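Local structure of UDP-glucose:anthocyanidin 3-O-glucosyltransferase (Clitoria ternatea, 4REL) at residues P204-D218 / S228-P240. The protein belongs to the UDP-glycosyltransferase family, whose members share the two-domain GT-B fold. Residues are numbered along the deposited sequence; the frame is centred on the assembly and turned at random.
Sequences PQAKAVVVNFFAELD and SKLQSLLYVVPLP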
loop_
_atom_site.group_PDB
_atom_site.type_symbol
_atom_site.label_atom_id
_atom_site.label_comp_id
_atom_site.label_asym_id
_atom_site.label_seq_id
_atom_site.Cartn_x
_atom_site.Cartn_y
_atom_site.Cartn_z
ATOM N N PRO A 204 -12.883 14.887 5.989
ATOM C CA PRO A 204 -12.778 16.289 6.413
ATOM C C PRO A 204 -12.963 16.495 7.921
ATOM O O PRO A 204 -12.691 17.590 8.438
ATOM C CB PRO A 204 -13.914 16.971 5.632
ATOM C CG PRO A 204 -14.050 16.135 4.399
ATOM C CD PRO A 204 -13.886 14.728 4.917
ATOM N N GLN A 205 -13.418 15.467 8.628
ATOM C CA GLN A 205 -13.609 15.588 10.070
ATOM C C GLN A 205 -12.322 15.274 10.829
ATOM O O GLN A 205 -12.247 15.464 12.042
ATOM C CB GLN A 205 -14.752 14.677 10.535
ATOM C CG GLN A 205 -16.075 14.987 9.828
ATOM C CD GLN A 205 -17.207 14.104 10.279
ATOM O OE1 GLN A 205 -17.612 14.135 11.451
ATOM N NE2 GLN A 205 -17.740 13.308 9.355
ATOM N N ALA A 206 -11.313 14.794 10.106
ATOM C CA ALA A 206 -10.018 14.493 10.712
ATOM C C ALA A 206 -9.236 15.763 11.003
ATOM O O ALA A 206 -9.208 16.690 10.188
ATOM C CB ALA A 206 -9.205 13.578 9.816
ATOM N N LYS A 207 -8.586 15.798 12.164
ATOM C CA LYS A 207 -7.695 16.902 12.517
ATOM C C LYS A 207 -6.565 17.016 11.494
ATOM O O LYS A 207 -6.141 18.126 11.130
ATOM C CB LYS A 207 -7.137 16.667 13.925
ATOM C CG LYS A 207 -6.091 17.677 14.376
ATOM C CD LYS A 207 -6.675 19.061 14.583
ATOM C CE LYS A 207 -5.663 19.954 15.311
ATOM N NZ LYS A 207 -6.233 21.287 15.674
ATOM N N ALA A 208 -6.089 15.865 11.027
ATOM C CA ALA A 208 -5.118 15.802 9.942
ATOM C C ALA A 208 -5.246 14.470 9.212
ATOM O O ALA A 208 -5.673 13.465 9.798
ATOM C CB ALA A 208 -3.694 15.983 10.479
ATOM N N VAL A 209 -4.900 14.465 7.930
ATOM C CA VAL A 209 -4.792 13.228 7.180
ATOM C C VAL A 209 -3.313 13.048 6.864
ATOM O O VAL A 209 -2.674 13.953 6.310
ATOM C CB VAL A 209 -5.624 13.259 5.872
ATOM C CG1 VAL A 209 -5.353 12.013 5.042
ATOM C CG2 VAL A 209 -7.114 13.365 6.186
ATOM N N VAL A 210 -2.765 11.898 7.249
ATOM C CA VAL A 210 -1.344 11.614 7.054
ATOM C C VAL A 210 -1.179 10.635 5.890
ATOM O O VAL A 210 -1.678 9.503 5.945
ATOM C CB VAL A 210 -0.725 11.016 8.330
ATOM C CG1 VAL A 210 0.733 10.601 8.082
ATOM C CG2 VAL A 210 -0.778 12.034 9.460
ATOM N N VAL A 211 -0.495 11.079 4.833
ATOM C CA VAL A 211 -0.327 10.260 3.639
ATOM C C VAL A 211 1.043 9.594 3.668
ATOM O O VAL A 211 2.057 10.257 3.873
ATOM C CB VAL A 211 -0.472 11.087 2.338
ATOM C CG1 VAL A 211 -0.230 10.194 1.126
ATOM C CG2 VAL A 211 -1.852 11.725 2.250
ATOM N N ASN A 212 1.059 8.283 3.441
ATOM C CA ASN A 212 2.272 7.472 3.513
ATOM C C ASN A 212 2.989 7.498 2.165
ATOM O O ASN A 212 3.144 6.469 1.514
ATOM C CB ASN A 212 1.879 6.027 3.844
ATOM C CG ASN A 212 3.042 5.200 4.353
ATOM O OD1 ASN A 212 3.834 5.665 5.181
ATOM N ND2 ASN A 212 3.156 3.963 3.856
ATOM N N PHE A 213 3.425 8.675 1.738
ATOM C CA PHE A 213 4.035 8.804 0.419
ATOM C C PHE A 213 4.897 10.062 0.323
ATOM O O PHE A 213 5.145 10.736 1.319
ATOM C CB PHE A 213 2.938 8.812 -0.654
ATOM C CG PHE A 213 3.428 8.420 -2.019
ATOM C CD1 PHE A 213 4.064 7.203 -2.212
ATOM C CD2 PHE A 213 3.254 9.266 -3.103
ATOM C CE1 PHE A 213 4.526 6.825 -3.466
ATOM C CE2 PHE A 213 3.720 8.906 -4.360
ATOM C CZ PHE A 213 4.352 7.686 -4.544
ATOM N N PHE A 214 5.351 10.364 -0.887
ATOM C CA PHE A 214 6.229 11.498 -1.139
ATOM C C PHE A 214 5.431 12.595 -1.838
ATOM O O PHE A 214 5.007 12.422 -2.980
ATOM C CB PHE A 214 7.387 11.054 -2.047
ATOM C CG PHE A 214 8.044 9.757 -1.623
ATOM C CD1 PHE A 214 8.940 9.731 -0.562
ATOM C CD2 PHE A 214 7.783 8.575 -2.303
ATOM C CE1 PHE A 214 9.546 8.540 -0.175
ATOM C CE2 PHE A 214 8.388 7.381 -1.928
ATOM C CZ PHE A 214 9.269 7.365 -0.860
ATOM N N ALA A 215 5.225 13.722 -1.159
ATOM C CA ALA A 215 4.423 14.807 -1.717
ATOM C C ALA A 215 4.955 15.270 -3.071
ATOM O O ALA A 215 4.185 15.634 -3.964
ATOM C CB ALA A 215 4.371 15.977 -0.738
ATOM N N GLU A 216 6.280 15.237 -3.212
ATOM C CA GLU A 216 6.955 15.694 -4.427
ATOM C C GLU A 216 6.621 14.850 -5.657
ATOM O O GLU A 216 6.843 15.280 -6.790
ATOM C CB GLU A 216 8.473 15.732 -4.189
ATOM C CG GLU A 216 8.931 16.771 -3.165
ATOM C CD GLU A 216 8.844 16.298 -1.714
ATOM O OE1 GLU A 216 8.241 15.234 -1.442
ATOM O OE2 GLU A 216 9.392 17.002 -0.838
ATOM N N LEU A 217 6.074 13.659 -5.441
ATOM C CA LEU A 217 5.708 12.767 -6.545
ATOM C C LEU A 217 4.252 12.880 -6.975
ATOM O O LEU A 217 3.883 12.415 -8.051
ATOM C CB LEU A 217 5.999 11.303 -6.191
ATOM C CG LEU A 217 7.425 10.790 -6.334
ATOM C CD1 LEU A 217 7.431 9.264 -6.206
ATOM C CD2 LEU A 217 8.003 11.207 -7.672
ATOM N N ASP A 218 3.413 13.455 -6.121
ATOM C CA ASP A 218 2.001 13.613 -6.455
ATOM C C ASP A 218 1.824 14.857 -7.317
ATOM O O ASP A 218 2.579 15.823 -7.181
ATOM C CB ASP A 218 1.149 13.729 -5.181
ATOM C CG ASP A 218 0.880 12.388 -4.526
ATOM O OD1 ASP A 218 1.108 11.341 -5.178
ATOM O OD2 ASP A 218 0.441 12.377 -3.352
ATOM N N SER A 228 -7.671 21.591 -0.039
ATOM C CA SER A 228 -8.909 22.362 -0.008
ATOM C C SER A 228 -10.065 21.569 0.608
ATOM O O SER A 228 -11.094 22.135 0.973
ATOM C CB SER A 228 -9.295 22.829 -1.412
ATOM O OG SER A 228 -9.929 21.792 -2.129
ATOM N N LYS A 229 -9.891 20.259 0.732
ATOM C CA LYS A 229 -10.947 19.398 1.266
ATOM C C LYS A 229 -10.737 19.011 2.720
ATOM O O LYS A 229 -11.677 18.580 3.387
ATOM C CB LYS A 229 -11.051 18.114 0.438
ATOM C CG LYS A 229 -11.481 18.347 -1.011
ATOM C CD LYS A 229 -12.924 18.851 -1.090
ATOM C CE LYS A 229 -13.372 19.022 -2.535
ATOM N NZ LYS A 229 -14.850 19.249 -2.649
ATOM N N LEU A 230 -9.504 19.138 3.198
ATOM C CA LEU A 230 -9.129 18.589 4.503
ATOM C C LEU A 230 -8.684 19.668 5.477
ATOM O O LEU A 230 -8.274 20.752 5.066
ATOM C CB LEU A 230 -8.014 17.546 4.331
ATOM C CG LEU A 230 -8.311 16.390 3.365
ATOM C CD1 LEU A 230 -7.031 15.607 3.055
ATOM C CD2 LEU A 230 -9.404 15.459 3.897
ATOM N N GLN A 231 -8.748 19.367 6.775
ATOM C CA GLN A 231 -8.271 20.311 7.776
ATOM C C GLN A 231 -6.766 20.485 7.679
ATOM O O GLN A 231 -6.244 21.584 7.848
ATOM C CB GLN A 231 -8.662 19.856 9.188
ATOM C CG GLN A 231 -10.159 19.771 9.390
ATOM C CD GLN A 231 -10.546 19.460 10.819
ATOM O OE1 GLN A 231 -9.877 19.885 11.769
ATOM N NE2 GLN A 231 -11.640 18.725 10.985
ATOM N N SER A 232 -6.076 19.390 7.388
ATOM C CA SER A 232 -4.621 19.396 7.265
ATOM C C SER A 232 -4.187 18.164 6.490
ATOM O O SER A 232 -4.668 17.062 6.759
ATOM C CB SER A 232 -3.972 19.399 8.652
ATOM O OG SER A 232 -2.559 19.390 8.553
ATOM N N LEU A 233 -3.307 18.351 5.508
ATOM C CA LEU A 233 -2.772 17.235 4.743
ATOM C C LEU A 233 -1.286 17.154 4.998
ATOM O O LEU A 233 -0.556 18.098 4.693
ATOM C CB LEU A 233 -3.008 17.441 3.243
ATOM C CG LEU A 233 -2.467 16.369 2.291
ATOM C CD1 LEU A 233 -3.211 15.035 2.449
ATOM C CD2 LEU A 233 -2.575 16.867 0.850
ATOM N N LEU A 234 -0.839 16.032 5.558
ATOM C CA LEU A 234 0.563 15.865 5.928
ATOM C C LEU A 234 1.130 14.628 5.246
ATOM O O LEU A 234 0.479 13.573 5.217
ATOM C CB LEU A 234 0.692 15.718 7.452
ATOM C CG LEU A 234 0.142 16.840 8.342
ATOM C CD1 LEU A 234 0.169 16.444 9.837
ATOM C CD2 LEU A 234 0.930 18.119 8.113
ATOM N N TYR A 235 2.332 14.750 4.687
ATOM C CA TYR A 235 3.007 13.599 4.094
ATOM C C TYR A 235 4.164 13.192 5.000
ATOM O O TYR A 235 5.021 14.013 5.328
ATOM C CB TYR A 235 3.549 13.928 2.700
ATOM C CG TYR A 235 2.526 14.017 1.587
ATOM C CD1 TYR A 235 2.425 13.016 0.627
ATOM C CD2 TYR A 235 1.677 15.112 1.484
ATOM C CE1 TYR A 235 1.491 13.104 -0.409
ATOM C CE2 TYR A 235 0.750 15.207 0.459
ATOM C CZ TYR A 235 0.661 14.200 -0.478
ATOM O OH TYR A 235 -0.258 14.319 -1.491
ATOM N N VAL A 236 4.174 11.935 5.421
ATOM C CA VAL A 236 5.294 11.397 6.181
ATOM C C VAL A 236 5.942 10.293 5.360
ATOM O O VAL A 236 5.255 9.408 4.840
ATOM C CB VAL A 236 4.845 10.877 7.550
ATOM C CG1 VAL A 236 6.013 10.225 8.293
ATOM C CG2 VAL A 236 4.277 12.027 8.366
ATOM N N VAL A 237 7.264 10.381 5.228
ATOM C CA VAL A 237 8.038 9.486 4.375
ATOM C C VAL A 237 7.763 8.034 4.744
ATOM O O VAL A 237 7.895 7.650 5.911
ATOM C CB VAL A 237 9.550 9.795 4.499
ATOM C CG1 VAL A 237 10.393 8.659 3.953
ATOM C CG2 VAL A 237 9.877 11.097 3.782
ATOM N N PRO A 238 7.379 7.221 3.750
ATOM C CA PRO A 238 6.963 5.826 3.966
ATOM C C PRO A 238 8.111 4.852 4.192
ATOM O O PRO A 238 7.852 3.702 4.544
ATOM C CB PRO A 238 6.257 5.467 2.648
ATOM C CG PRO A 238 6.878 6.379 1.635
ATOM C CD PRO A 238 7.112 7.667 2.369
ATOM N N LEU A 239 9.347 5.298 3.969
ATOM C CA LEU A 239 10.519 4.449 4.146
ATOM C C LEU A 239 10.571 3.890 5.558
ATOM O O LEU A 239 10.160 4.561 6.509
ATOM C CB LEU A 239 11.801 5.237 3.855
ATOM C CG LEU A 239 11.926 5.731 2.412
ATOM C CD1 LEU A 239 13.225 6.512 2.214
ATOM C CD2 LEU A 239 11.843 4.561 1.443
ATOM N N PRO A 240 11.073 2.652 5.702
ATOM C CA PRO A 240 11.109 1.997 7.014
ATOM C C PRO A 240 12.119 2.636 7.956
ATOM O O PRO A 240 13.251 2.923 7.553
ATOM C CB PRO A 240 11.553 0.566 6.682
ATOM C CG PRO A 240 12.312 0.696 5.392
ATOM C CD PRO A 240 11.578 1.773 4.629
HETATM O O HOH W 1 -9.291 16.633 7.528
HETATM O O HOH W 2 5.414 2.316 4.476
HETATM O O HOH W 3 3.988 7.708 6.762
#
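Tyr235 lays its ring between Val211 and Ala215. Ala215 CB sits over the centre of one face, 3.6 Å from the centroid of the Tyr235 ring. Val211 CB covers the opposite face nearer the rim, and both make CH-pi contacts. The ring is held at its edge as well: Asp218 OD2 accepts from Tyr235 OH at 2.8 Å with its anti lone pair, carboxylate and ring planes 65° apart. Asp218 OD1 is hydrogen-bonded to Ser139 OG. Strands 208-211 and 233-235 run parallel. Val209 N donates a hydrogen bond to Ser232 O at 2.9 Å, and Val211 N one to Leu234 O at 2.7 Å. Val209 O and Val211 O take the N-H groups of Leu234 and Val236. With CG1 anti to the backbone N (chi1 178°), Val211 puts CG2 beside that N, where it meets Leu233 CD1 at 3.6 Å. Past the strands, Pro238 lies over a face of the Phe214 ring; one water joins Asn212 OD1 to Val236 O, another Asn212 ND2 to Pro238 O. At the other end, Gln231 NE2 donates to Pro204 O at 3.0 Å, with Pro204 O close to the plane of the Gln231 amide. The two strands, joined through helix 220-229, form a beta-alpha-beta crossover at the edge of the N-terminal Rossmann-like sheet of a GT-B fold.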